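Local coordinates for putative beta-lactamase-inhibitor-like PepSY-like domain-containing protein (Bacteroides vulgatus ATCC 8482, PDB 3ELG) that is of unknown function but is a putative periplasmic protein with a fold like that of beta-lactamase inhibitor protein, related to the PepSY family, at residues A[18-22]-A[23-27]. Residues are numbered along the deposited sequence; the frame is centred on the assembly and turned at random.
Sequences REMIG and KHFSQ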
# COMPACT_ATOMS: atom_id res chain seq x y z
N ARG A 18 -5.55 11.02 4.87
CA ARG A 18 -7.02 11.16 4.92
C ARG A 18 -7.53 11.42 3.52
O ARG A 18 -8.53 10.85 3.08
CB ARG A 18 -7.45 12.26 5.88
CG ARG A 18 -7.75 11.82 7.24
CD ARG A 18 -8.14 13.06 8.08
NE ARG A 18 -6.93 13.62 8.65
CZ ARG A 18 -6.85 14.81 9.24
NH1 ARG A 18 -7.91 15.62 9.25
NH2 ARG A 18 -5.72 15.19 9.79
N GLU A 19 -6.82 12.27 2.79
CA GLU A 19 -7.24 12.64 1.43
C GLU A 19 -7.15 11.42 0.51
O GLU A 19 -8.05 11.16 -0.32
CB GLU A 19 -6.40 13.80 0.89
CG GLU A 19 -6.64 15.14 1.59
CD GLU A 19 -8.01 15.79 1.33
OE1 GLU A 19 -8.82 15.29 0.51
OE2 GLU A 19 -8.27 16.84 1.96
N MSE A 20 -6.06 10.66 0.67
CA MSE A 20 -5.81 9.49 -0.15
C MSE A 20 -6.96 8.49 0.03
O MSE A 20 -7.48 7.94 -0.94
CB MSE A 20 -4.45 8.85 0.15
CG MSE A 20 -4.06 7.63 -0.71
SE MSE A 20 -5.02 5.98 -0.28
CE MSE A 20 -3.47 4.81 -0.27
N ILE A 21 -7.38 8.30 1.28
CA ILE A 21 -8.42 7.32 1.62
C ILE A 21 -9.75 7.80 1.07
O ILE A 21 -10.56 7.02 0.54
CB ILE A 21 -8.52 7.09 3.11
CG1 ILE A 21 -7.25 6.40 3.60
CG2 ILE A 21 -9.74 6.24 3.43
CD1 ILE A 21 -6.99 6.50 5.09
N GLY A 22 -9.98 9.09 1.20
CA GLY A 22 -11.24 9.68 0.72
C GLY A 22 -11.38 9.65 -0.80
O GLY A 22 -12.48 9.52 -1.32
N LYS A 23 -10.27 9.74 -1.50
CA LYS A 23 -10.26 9.82 -2.95
C LYS A 23 -10.38 8.43 -3.54
O LYS A 23 -11.16 8.19 -4.48
CB LYS A 23 -9.00 10.56 -3.45
CG LYS A 23 -8.88 10.62 -4.95
CD LYS A 23 -7.72 11.51 -5.37
CE LYS A 23 -7.63 11.65 -6.87
NZ LYS A 23 -6.44 12.49 -7.29
N HIS A 24 -9.60 7.50 -3.00
CA HIS A 24 -9.37 6.23 -3.64
C HIS A 24 -10.11 5.03 -3.07
O HIS A 24 -10.18 3.97 -3.73
CB HIS A 24 -7.90 5.93 -3.70
CG HIS A 24 -7.14 6.87 -4.56
ND1 HIS A 24 -7.28 6.89 -5.93
CD2 HIS A 24 -6.28 7.87 -4.24
CE1 HIS A 24 -6.53 7.86 -6.42
NE2 HIS A 24 -5.90 8.45 -5.42
N PHE A 25 -10.64 5.21 -1.85
CA PHE A 25 -11.35 4.18 -1.08
C PHE A 25 -12.65 4.70 -0.49
O PHE A 25 -13.03 4.45 0.67
CB PHE A 25 -10.40 3.56 0.00
CG PHE A 25 -9.20 2.90 -0.60
CD1 PHE A 25 -9.29 1.63 -1.13
CD2 PHE A 25 -8.01 3.58 -0.74
CE1 PHE A 25 -8.24 1.04 -1.72
CE2 PHE A 25 -6.92 3.00 -1.37
CZ PHE A 25 -7.02 1.72 -1.85
N SER A 26 -13.38 5.46 -1.32
CA SER A 26 -14.62 6.08 -0.87
C SER A 26 -15.73 5.05 -0.65
O SER A 26 -16.77 5.38 -0.11
CB SER A 26 -15.11 7.13 -1.86
OG SER A 26 -15.31 6.54 -3.14
N GLN A 27 -15.51 3.85 -1.14
CA GLN A 27 -16.47 2.75 -0.91
C GLN A 27 -16.46 2.26 0.54
O GLN A 27 -17.34 1.55 0.97
CB GLN A 27 -16.21 1.56 -1.84
CG GLN A 27 -15.08 0.65 -1.39
CD GLN A 27 -13.70 1.11 -1.86
OE1 GLN A 27 -13.54 2.25 -2.31
NE2 GLN A 27 -12.72 0.21 -1.78
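Met20, a selenomethionine, meets His24 and Phe25 across the last turn of helix 15-24. CG stands anti to the backbone N (chi1 -177°) and comes 4.2 Å from His24 CD2, the two side chains crossing at about a right angle. The bend at chi2 (-74°) brings SE to Phe25, and a further turn at chi3 sets CE. SE lies 3.7 Å from Phe25 CE2, in the plane of the ring and at its edge, a Met-aromatic contact. The terminal CE lies 4.0 Å from Phe25 CE2. This side of the helix packs on the antiparallel sheet of a BLIP-like fold, where Met20 also touches Phe57, Trp63 and Ile66, while Phe25 settles on Leu55 and Ile66. Next to Met20, Ile21 is buried against Leu55 and Phe57, and CG2 of Ile21 is 4.4 Å from Phe25 CB. The backbone underneath keeps the helical pattern until the chain turns off. Glu19 O accepts from Lys23 N, Met20 O takes the N-H of His24 at 3.0 Å, and Phe25 N still reaches Ile21 O at 3.0 Å, although Phe25 is the first residue whose backbone is no longer helical. Met20 O also lies close to the plane of the His24 ring at its edge, 3.5 Å from CD2. One face of that ring carries Lys23 CG, centred 3.7 Å above the plane, and the ring of Phe77 meets His24 at a steep angle.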